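PDB 4ZKQ: uncharacterized protein from Cricetid herpesvirus 2, which probably acts as a viral decoy receptor that binds host chemokines. Local coordinates for residues I36-I48 against V124-F137. Sequence-based numbering, arbitrary orientation.
Sequences ISLPIKLPVEDII and VQQPSDGKMQRLFF
Phe137 meets residues 36-48 as a plate set into a bend of the chain. Ile40 lays CG1 over one ring face, 3.8 Å from the centroid and 25° off the normal, while Pro39, entered through a cis peptide bond, curls round the far end of the ring with its CB 3.6 Å from Phe137 CZ. Leu38 adds CD2 obliquely beside the CE2 corner. Ile40 divides its two branches between alternate residues of strand 132-143, Phe137 and Leu135: with CG1 beside the backbone N (chi1 -61°) and committed to the ring, CG2 points to Leu135 CD1, and the two side chains cross at about a right angle. Next along, Val124 pushes CG1 against the backbone of Lys41, 3.5 Å from its carbonyl carbon, and Leu135 CD1 seals over Leu42 O, a buried carbonyl with no partner in the model. The platform is a beta hairpin, strands 117-125 and 132-143 at one margin of a seven-strand mixed sheet; the incoming loop runs along its face toward the turn, then passes into helix 44-51, with Pro43 at the N-cap. That proline is the knob at this end: its ring pushes CG against Pro127 CD, 3.6 Å from Pro43 CG, and is set among Gln126 CG, Gln133 OE1 and Val124. Val91 on strand 85-94 touches Ile40, Val44 and Leu135, extending the apolar layer. Toward the hairpin tip, contact turns polar: a water accepts from Glu45 N and donates to Gln126 OE1, both at 2.9 Å. NE2 of Gln126 donates to Asp129 OD1 at 2.8 Å, within a turn that is itself poorly ordered.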
loop_
_atom_site.group_PDB
_atom_site.type_symbol
_atom_site.label_atom_id
_atom_site.label_comp_id
_atom_site.label_asym_id
_atom_site.label_seq_id
_atom_site.Cartn_x
_atom_site.Cartn_y
_atom_site.Cartn_z
ATOM N N ILE A 36 -13.294 5.151 8.446
ATOM C CA ILE A 36 -13.892 6.051 7.474
ATOM C C ILE A 36 -15.371 5.725 7.333
ATOM O O ILE A 36 -15.734 4.578 7.104
ATOM C CB ILE A 36 -13.208 5.939 6.102
ATOM C CG1 ILE A 36 -11.747 6.376 6.207
ATOM C CG2 ILE A 36 -13.932 6.790 5.070
ATOM C CD1 ILE A 36 -10.946 6.184 4.931
ATOM N N SER A 37 -16.211 6.744 7.475
ATOM C CA SER A 37 -17.652 6.591 7.324
ATOM C C SER A 37 -18.087 7.034 5.926
ATOM O O SER A 37 -17.674 8.092 5.451
ATOM C CB SER A 37 -18.380 7.402 8.405
ATOM O OG SER A 37 -19.752 7.571 8.100
ATOM N N LEU A 38 -18.898 6.215 5.260
ATOM C CA LEU A 38 -19.492 6.610 3.977
ATOM C C LEU A 38 -20.974 6.938 4.142
ATOM O O LEU A 38 -21.673 6.277 4.909
ATOM C CB LEU A 38 -19.325 5.507 2.934
ATOM C CG LEU A 38 -17.908 5.031 2.633
ATOM C CD1 LEU A 38 -17.927 3.999 1.512
ATOM C CD2 LEU A 38 -17.038 6.211 2.263
ATOM N N PRO A 39 -21.463 7.953 3.414
ATOM C CA PRO A 39 -20.673 8.733 2.462
ATOM C C PRO A 39 -19.717 9.685 3.171
ATOM O O PRO A 39 -19.952 10.060 4.321
ATOM C CB PRO A 39 -21.737 9.506 1.675
ATOM C CG PRO A 39 -22.850 9.681 2.659
ATOM C CD PRO A 39 -22.862 8.415 3.479
ATOM N N ILE A 40 -18.649 10.068 2.484
ATOM C CA ILE A 40 -17.656 10.972 3.045
ATOM C C ILE A 40 -18.301 12.263 3.533
ATOM O O ILE A 40 -19.080 12.884 2.814
ATOM C CB ILE A 40 -16.573 11.312 2.013
ATOM C CG1 ILE A 40 -15.846 10.035 1.566
ATOM C CG2 ILE A 40 -15.585 12.346 2.585
ATOM C CD1 ILE A 40 -15.093 9.323 2.688
ATOM N N LYS A 41 -17.967 12.657 4.757
ATOM C CA LYS A 41 -18.492 13.892 5.340
ATOM C C LYS A 41 -17.389 14.704 6.016
ATOM O O LYS A 41 -17.667 15.636 6.771
ATOM C CB LYS A 41 -19.599 13.567 6.346
ATOM C CG LYS A 41 -19.145 12.657 7.482
ATOM C CD LYS A 41 -20.305 12.215 8.366
ATOM C CE LYS A 41 -19.869 11.157 9.369
ATOM N NZ LYS A 41 -20.834 11.001 10.491
ATOM N N LEU A 42 -16.139 14.340 5.738
ATOM C CA LEU A 42 -14.978 15.005 6.323
ATOM C C LEU A 42 -14.031 15.475 5.231
ATOM O O LEU A 42 -13.939 14.843 4.177
ATOM C CB LEU A 42 -14.226 14.061 7.267
ATOM C CG LEU A 42 -14.922 13.593 8.542
ATOM C CD1 LEU A 42 -14.044 12.574 9.257
ATOM C CD2 LEU A 42 -15.235 14.768 9.454
ATOM N N PRO A 43 -13.314 16.584 5.471
ATOM C CA PRO A 43 -12.277 16.937 4.498
ATOM C C PRO A 43 -11.146 15.912 4.502
ATOM O O PRO A 43 -10.993 15.176 5.477
ATOM C CB PRO A 43 -11.786 18.308 4.982
ATOM C CG PRO A 43 -12.138 18.359 6.417
ATOM C CD PRO A 43 -13.399 17.557 6.572
ATOM N N VAL A 44 -10.372 15.884 3.426
ATOM C CA VAL A 44 -9.263 14.947 3.269
ATOM C C VAL A 44 -8.316 14.931 4.471
ATOM O O VAL A 44 -7.923 13.866 4.945
ATOM C CB VAL A 44 -8.455 15.287 1.995
ATOM C CG1 VAL A 44 -7.125 14.553 1.954
ATOM C CG2 VAL A 44 -9.273 14.974 0.751
ATOM N N GLU A 45 -7.944 16.109 4.963
ATOM C CA GLU A 45 -6.927 16.184 6.001
ATOM C C GLU A 45 -7.449 15.606 7.315
ATOM O O GLU A 45 -6.681 15.049 8.101
ATOM C CB GLU A 45 -6.452 17.634 6.193
ATOM C CG GLU A 45 -7.548 18.609 6.593
ATOM C CD GLU A 45 -7.119 20.064 6.465
ATOM O OE1 GLU A 45 -6.037 20.324 5.899
ATOM O OE2 GLU A 45 -7.868 20.946 6.932
ATOM N N ASP A 46 -8.755 15.717 7.544
ATOM C CA ASP A 46 -9.365 15.150 8.737
ATOM C C ASP A 46 -9.468 13.638 8.618
ATOM O O ASP A 46 -9.283 12.926 9.600
ATOM C CB ASP A 46 -10.756 15.734 8.991
ATOM C CG ASP A 46 -10.713 17.149 9.556
ATOM O OD1 ASP A 46 -9.611 17.664 9.839
ATOM O OD2 ASP A 46 -11.797 17.738 9.730
ATOM N N ILE A 47 -9.796 13.151 7.423
ATOM C CA ILE A 47 -9.773 11.713 7.169
ATOM C C ILE A 47 -8.393 11.168 7.509
ATOM O O ILE A 47 -8.265 10.141 8.174
ATOM C CB ILE A 47 -10.099 11.368 5.702
ATOM C CG1 ILE A 47 -11.527 11.788 5.353
ATOM C CG2 ILE A 47 -9.909 9.867 5.443
ATOM C CD1 ILE A 47 -11.850 11.711 3.866
ATOM N N ILE A 48 -7.355 11.850 7.035
ATOM C CA ILE A 48 -5.998 11.389 7.281
ATOM C C ILE A 48 -5.694 11.410 8.786
ATOM O O ILE A 48 -5.206 10.426 9.354
ATOM C CB ILE A 48 -4.968 12.247 6.524
ATOM C CG1 ILE A 48 -5.146 12.038 5.016
ATOM C CG2 ILE A 48 -3.541 11.885 6.956
ATOM C CD1 ILE A 48 -4.439 13.048 4.170
ATOM N N VAL A 124 -18.313 19.047 1.576
ATOM C CA VAL A 124 -17.998 19.069 3.000
ATOM C C VAL A 124 -17.429 20.433 3.376
ATOM O O VAL A 124 -16.927 21.158 2.518
ATOM C CB VAL A 124 -16.982 17.969 3.392
ATOM C CG1 VAL A 124 -17.552 16.578 3.121
ATOM C CG2 VAL A 124 -15.666 18.166 2.656
ATOM N N GLN A 125 -17.515 20.767 4.659
ATOM C CA GLN A 125 -16.924 21.992 5.183
ATOM C C GLN A 125 -15.586 21.697 5.838
ATOM O O GLN A 125 -15.500 20.835 6.709
ATOM C CB GLN A 125 -17.852 22.653 6.199
ATOM C CG GLN A 125 -17.275 23.929 6.792
ATOM C CD GLN A 125 -18.324 24.803 7.444
ATOM O OE1 GLN A 125 -19.158 24.327 8.214
ATOM N NE2 GLN A 125 -18.295 26.093 7.126
ATOM N N GLN A 126 -14.551 22.420 5.425
ATOM C CA GLN A 126 -13.214 22.231 5.980
ATOM C C GLN A 126 -13.060 23.081 7.245
ATOM O O GLN A 126 -12.940 24.299 7.150
ATOM C CB GLN A 126 -12.144 22.600 4.946
ATOM C CG GLN A 126 -10.740 22.182 5.345
ATOM C CD GLN A 126 -9.732 22.376 4.230
ATOM O OE1 GLN A 126 -9.045 21.437 3.827
ATOM N NE2 GLN A 126 -9.635 23.598 3.729
ATOM N N PRO A 127 -13.067 22.444 8.435
ATOM C CA PRO A 127 -13.078 23.230 9.677
ATOM C C PRO A 127 -11.866 24.144 9.855
ATOM O O PRO A 127 -11.958 25.130 10.588
ATOM C CB PRO A 127 -13.095 22.156 10.775
ATOM C CG PRO A 127 -13.569 20.918 10.110
ATOM C CD PRO A 127 -13.040 20.997 8.716
ATOM N N SER A 128 -10.751 23.820 9.203
ATOM C CA SER A 128 -9.526 24.601 9.357
ATOM C C SER A 128 -9.734 26.041 8.890
ATOM O O SER A 128 -9.595 26.977 9.676
ATOM C CB SER A 128 -8.370 23.956 8.587
ATOM O OG SER A 128 -8.566 24.046 7.185
ATOM N N ASP A 129 -10.072 26.207 7.614
ATOM C CA ASP A 129 -10.300 27.532 7.037
ATOM C C ASP A 129 -11.785 27.807 6.784
ATOM O O ASP A 129 -12.146 28.864 6.268
ATOM C CB ASP A 129 -9.507 27.687 5.734
ATOM C CG ASP A 129 -9.719 26.530 4.771
ATOM O OD1 ASP A 129 -10.757 25.842 4.870
ATOM O OD2 ASP A 129 -8.841 26.306 3.908
ATOM N N GLY A 130 -12.640 26.851 7.142
ATOM C CA GLY A 130 -14.080 27.025 7.030
ATOM C C GLY A 130 -14.625 26.886 5.618
ATOM O O GLY A 130 -15.841 26.899 5.414
ATOM N N LYS A 131 -13.728 26.743 4.646
ATOM C CA LYS A 131 -14.111 26.723 3.237
ATOM C C LYS A 131 -14.884 25.463 2.857
ATOM O O LYS A 131 -14.704 24.401 3.458
ATOM C CB LYS A 131 -12.871 26.856 2.361
ATOM N N MET A 132 -15.749 25.595 1.856
ATOM C CA MET A 132 -16.465 24.455 1.298
ATOM C C MET A 132 -15.554 23.704 0.336
ATOM O O MET A 132 -14.678 24.300 -0.289
ATOM C CB MET A 132 -17.735 24.906 0.573
ATOM C CG MET A 132 -18.781 25.546 1.471
ATOM S SD MET A 132 -19.381 24.428 2.749
ATOM C CE MET A 132 -18.800 25.270 4.205
ATOM N N GLN A 133 -15.760 22.395 0.225
ATOM C CA GLN A 133 -14.979 21.573 -0.692
ATOM C C GLN A 133 -15.849 20.539 -1.382
ATOM O O GLN A 133 -16.696 19.908 -0.757
ATOM C CB GLN A 133 -13.844 20.871 0.046
ATOM C CG GLN A 133 -12.859 21.815 0.707
ATOM C CD GLN A 133 -11.683 21.081 1.316
ATOM O OE1 GLN A 133 -11.837 19.983 1.854
ATOM N NE2 GLN A 133 -10.499 21.677 1.228
ATOM N N ARG A 134 -15.627 20.386 -2.680
ATOM C CA ARG A 134 -16.292 19.364 -3.467
ATOM C C ARG A 134 -15.375 18.146 -3.580
ATOM O O ARG A 134 -14.269 18.244 -4.118
ATOM C CB ARG A 134 -16.643 19.914 -4.848
ATOM C CG ARG A 134 -17.631 19.081 -5.630
ATOM C CD ARG A 134 -19.029 19.157 -5.028
ATOM N NE ARG A 134 -20.003 18.498 -5.890
ATOM C CZ ARG A 134 -21.155 17.974 -5.483
ATOM N NH1 ARG A 134 -21.503 18.018 -4.204
ATOM N NH2 ARG A 134 -21.959 17.403 -6.366
ATOM N N LEU A 135 -15.831 17.010 -3.058
ATOM C CA LEU A 135 -15.053 15.775 -3.090
ATOM C C LEU A 135 -15.780 14.672 -3.844
ATOM O O LEU A 135 -17.010 14.638 -3.862
ATOM C CB LEU A 135 -14.760 15.285 -1.674
ATOM C CG LEU A 135 -14.052 16.247 -0.721
ATOM C CD1 LEU A 135 -13.925 15.617 0.652
ATOM C CD2 LEU A 135 -12.693 16.639 -1.256
ATOM N N PHE A 136 -15.016 13.764 -4.449
ATOM C CA PHE A 136 -15.590 12.539 -4.996
ATOM C C PHE A 136 -14.938 11.335 -4.319
ATOM O O PHE A 136 -13.798 11.417 -3.863
ATOM C CB PHE A 136 -15.424 12.471 -6.521
ATOM C CG PHE A 136 -13.990 12.458 -7.000
ATOM C CD1 PHE A 136 -13.295 11.267 -7.138
ATOM C CD2 PHE A 136 -13.359 13.639 -7.362
ATOM C CE1 PHE A 136 -11.988 11.256 -7.597
ATOM C CE2 PHE A 136 -12.050 13.639 -7.813
ATOM C CZ PHE A 136 -11.367 12.446 -7.938
ATOM N N PHE A 137 -15.663 10.226 -4.229
ATOM C CA PHE A 137 -15.086 9.027 -3.630
ATOM C C PHE A 137 -15.621 7.720 -4.192
ATOM O O PHE A 137 -16.675 7.674 -4.836
ATOM C CB PHE A 137 -15.291 9.053 -2.106
ATOM C CG PHE A 137 -16.727 8.905 -1.676
ATOM C CD1 PHE A 137 -17.537 10.017 -1.528
ATOM C CD2 PHE A 137 -17.259 7.652 -1.397
ATOM C CE1 PHE A 137 -18.858 9.884 -1.124
ATOM C CE2 PHE A 137 -18.585 7.515 -0.991
ATOM C CZ PHE A 137 -19.377 8.638 -0.856
HETATM O O HOH W 1 -8.171 18.680 3.582
#